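Local coordinates for protein dihydropteridine reductase (Dictyostelium discoideum, PDB 3ORF) that reduces quinonoid dihydropteridine to tetrahydropteridine with NADH or NADPH, as a homodimeric short-chain dehydrogenase/reductase, probably regenerating the tetrahydrobiopterin cofactor of aromatic amino acid hydroxylases, at residues T184-L189 and F221-N226. Residues are numbered along the deposited sequence; the frame is centred on the assembly and turned at random.
Sequences TSLGIL and FEWSTN
In the Rossmann-type alpha/beta fold of this short-chain dehydrogenase/reductase, the last turn of helix 213-225 packs on strand 184-190 through one aromatic side chain, Trp223, laid against Leu186 and Ile188. These two, two positions apart in the strand, lie on the same face of the sheet, and both direct CB toward the helix. Leu186 makes a CH-pi contact: its CD1 lies 3.8 Å from the centroid of the six-membered ring of Trp223 and 19° off the ring normal, which places the methyl over the face. The closest ring atom is Trp223 CE3, 3.6 Å from Leu186 CD1. Ile188 instead meets the rim, its CG2 standing near the ring plane, 3.7 Å from Trp223 CZ3 and 3.8 Å from Trp223 CH2. With CG anti to its own carbonyl carbon (chi1 -67°), Trp223 points its indole toward the strand, benzo end leading. Leu139 and Val237, on the two flanking strands, also touch the indole. With an alanine here, Leu186 CD1 and Ile188 CG2 would probably lose their aromatic partner, leaving a gap between helix and sheet. No hydrogen bond joins the two segments, and all three touching residues are buried, so their join rests on apolar and CH-pi contacts, which have little directionality.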
ATOM      1  N   THR A 184       7.562  20.748   1.695  1.00 27.82           N
ATOM      2  CA  THR A 184       6.627  20.469   0.611  1.00 26.49           C
ATOM      3  C   THR A 184       6.889  19.012   0.282  1.00 24.86           C
ATOM      4  O   THR A 184       8.043  18.652   0.036  1.00 23.43           O
ATOM      5  CB  THR A 184       6.977  21.292  -0.635  1.00 26.85           C
ATOM      6  OG1 THR A 184       6.654  22.651  -0.391  1.00 32.19           O
ATOM      7  CG2 THR A 184       6.152  20.860  -1.855  1.00 26.22           C
ATOM      8  N   SER A 185       5.831  18.204   0.339  1.00 23.45           N
ATOM      9  CA  SER A 185       5.827  16.769  -0.020  1.00 23.17           C
ATOM     10  C   SER A 185       5.158  16.657  -1.425  1.00 23.46           C
ATOM     11  O   SER A 185       4.019  17.142  -1.594  1.00 22.23           O
ATOM     12  CB  SER A 185       4.985  16.039   1.012  1.00 23.18           C
ATOM     13  OG  SER A 185       4.735  14.665   0.708  1.00 29.19           O
ATOM     14  N   LEU A 186       5.880  16.065  -2.404  1.00 22.63           N
ATOM     15  CA  LEU A 186       5.414  15.842  -3.781  1.00 22.13           C
ATOM     16  C   LEU A 186       5.659  14.387  -4.204  1.00 22.13           C
ATOM     17  O   LEU A 186       6.542  13.691  -3.682  1.00 21.69           O
ATOM     18  CB  LEU A 186       6.201  16.750  -4.770  1.00 22.77           C
ATOM     19  CG  LEU A 186       6.038  18.239  -4.479  1.00 24.19           C
ATOM     20  CD1 LEU A 186       6.911  19.036  -5.362  1.00 21.88           C
ATOM     21  CD2 LEU A 186       4.534  18.651  -4.559  1.00 25.19           C
ATOM     22  N   GLY A 187       4.890  13.940  -5.183  1.00 21.64           N
ATOM     23  CA  GLY A 187       5.130  12.701  -5.838  1.00 19.95           C
ATOM     24  C   GLY A 187       5.449  13.076  -7.269  1.00 20.97           C
ATOM     25  O   GLY A 187       4.820  14.003  -7.817  1.00 19.73           O
ATOM     26  N   ILE A 188       6.421  12.388  -7.892  1.00 20.27           N
ATOM     27  CA  ILE A 188       6.616  12.524  -9.349  1.00 21.40           C
ATOM     28  C   ILE A 188       6.183  11.215  -9.916  1.00 22.30           C
ATOM     29  O   ILE A 188       6.509  10.152  -9.354  1.00 21.49           O
ATOM     30  CB  ILE A 188       8.075  12.858  -9.757  1.00 21.22           C
ATOM     31  CG1 ILE A 188       9.042  11.862  -9.156  1.00 22.36           C
ATOM     32  CG2 ILE A 188       8.407  14.325  -9.404  1.00 20.21           C
ATOM     33  CD1 ILE A 188      10.485  12.188  -9.439  1.00 27.49           C
ATOM     34  N   LEU A 189       5.354  11.286 -10.968  1.00 22.53           N
ATOM     35  CA  LEU A 189       4.606  10.132 -11.444  1.00 21.75           C
ATOM     36  C   LEU A 189       4.896  10.042 -12.948  1.00 23.39           C
ATOM     37  O   LEU A 189       4.161  10.566 -13.760  1.00 22.41           O
ATOM     38  CB  LEU A 189       3.065  10.272 -11.204  1.00 22.37           C
ATOM     39  CG  LEU A 189       2.355   9.725  -9.948  1.00 22.43           C
ATOM     40  CD1 LEU A 189       2.920  10.428  -8.720  1.00 21.63           C
ATOM     41  CD2 LEU A 189       0.868  10.006 -10.104  1.00 19.74           C
ATOM     42  N   PHE A 221      15.677  20.117  -9.431  1.00 29.05           N
ATOM     43  CA  PHE A 221      16.543  21.241  -9.165  1.00 31.26           C
ATOM     44  C   PHE A 221      15.805  22.568  -9.177  1.00 32.29           C
ATOM     45  O   PHE A 221      16.005  23.360  -8.278  1.00 34.75           O
ATOM     46  CB  PHE A 221      17.729  21.305 -10.122  1.00 32.08           C
ATOM     47  CG  PHE A 221      18.758  22.351  -9.695  1.00 35.57           C
ATOM     48  CD1 PHE A 221      19.553  22.130  -8.590  1.00 33.36           C
ATOM     49  CD2 PHE A 221      18.932  23.517 -10.438  1.00 37.17           C
ATOM     50  CE1 PHE A 221      20.537  23.115  -8.211  1.00 43.64           C
ATOM     51  CE2 PHE A 221      19.893  24.492 -10.099  1.00 41.65           C
ATOM     52  CZ  PHE A 221      20.686  24.309  -8.980  1.00 42.72           C
ATOM     53  N   GLU A 222      14.962  22.811 -10.182  1.00 32.63           N
ATOM     54  CA  GLU A 222      14.087  24.003 -10.203  1.00 33.66           C
ATOM     55  C   GLU A 222      13.217  24.105  -8.933  1.00 33.09           C
ATOM     56  O   GLU A 222      13.127  25.178  -8.341  1.00 33.00           O
ATOM     57  CB  GLU A 222      13.264  24.073 -11.517  1.00 35.03           C
ATOM     58  CG  GLU A 222      12.135  25.141 -11.599  1.00 41.44           C
ATOM     59  CD  GLU A 222      11.142  24.956 -12.820  1.00 50.86           C
ATOM     60  OE1 GLU A 222      11.012  23.839 -13.409  1.00 51.68           O
ATOM     61  OE2 GLU A 222      10.451  25.951 -13.169  1.00 55.32           O
ATOM     62  N   TRP A 223      12.612  23.009  -8.484  1.00 32.05           N
ATOM     63  CA  TRP A 223      11.818  23.078  -7.272  1.00 32.24           C
ATOM     64  C   TRP A 223      12.689  23.294  -6.032  1.00 31.63           C
ATOM     65  O   TRP A 223      12.247  23.890  -5.100  1.00 31.82           O
ATOM     66  CB  TRP A 223      10.976  21.816  -7.049  1.00 29.92           C
ATOM     67  CG  TRP A 223       9.830  21.535  -8.046  1.00 31.40           C
ATOM     68  CD1 TRP A 223       9.124  22.418  -8.810  1.00 28.31           C
ATOM     69  CD2 TRP A 223       9.288  20.231  -8.342  1.00 29.57           C
ATOM     70  NE1 TRP A 223       8.171  21.739  -9.570  1.00 29.24           N
ATOM     71  CE2 TRP A 223       8.245  20.406  -9.281  1.00 26.95           C
ATOM     72  CE3 TRP A 223       9.566  18.932  -7.862  1.00 28.58           C
ATOM     73  CZ2 TRP A 223       7.524  19.337  -9.792  1.00 28.98           C
ATOM     74  CZ3 TRP A 223       8.815  17.849  -8.372  1.00 27.48           C
ATOM     75  CH2 TRP A 223       7.828  18.064  -9.327  1.00 28.31           C
ATOM     76  N   SER A 224      13.902  22.750  -6.029  1.00 33.04           N
ATOM     77  CA  SER A 224      14.856  22.899  -4.901  1.00 34.53           C
ATOM     78  C   SER A 224      15.387  24.330  -4.652  1.00 37.21           C
ATOM     79  O   SER A 224      15.701  24.656  -3.518  1.00 38.09           O
ATOM     80  CB  SER A 224      16.045  21.998  -5.127  1.00 32.92           C
ATOM     81  OG  SER A 224      15.544  20.689  -5.097  1.00 32.94           O
ATOM     82  N   THR A 225      15.432  25.150  -5.703  1.00 38.75           N
ATOM     83  CA  THR A 225      16.064  26.462  -5.682  1.00 41.95           C
ATOM     84  C   THR A 225      15.076  27.613  -5.869  1.00 43.10           C
ATOM     85  O   THR A 225      15.397  28.728  -5.526  1.00 44.73           O
ATOM     86  CB  THR A 225      17.122  26.572  -6.764  1.00 42.66           C
ATOM     87  OG1 THR A 225      16.551  26.191  -8.014  1.00 43.09           O
ATOM     88  CG2 THR A 225      18.284  25.645  -6.476  1.00 43.09           C
ATOM     89  N   ASN A 226      13.878  27.332  -6.376  1.00 42.05           N
ATOM     90  CA  ASN A 226      12.835  28.335  -6.601  1.00 42.64           C
ATOM     91  C   ASN A 226      11.504  27.878  -5.983  1.00 42.10           C
ATOM     92  O   ASN A 226      10.593  27.287  -6.619  1.00 39.35           O
ATOM     93  CB  ASN A 226      12.719  28.595  -8.085  1.00 44.08           C
ATOM     94  CG  ASN A 226      11.617  29.564  -8.429  1.00 48.32           C
ATOM     95  OD1 ASN A 226      11.014  30.194  -7.560  1.00 50.81           O
ATOM     96  ND2 ASN A 226      11.342  29.691  -9.736  1.00 54.49           N
TER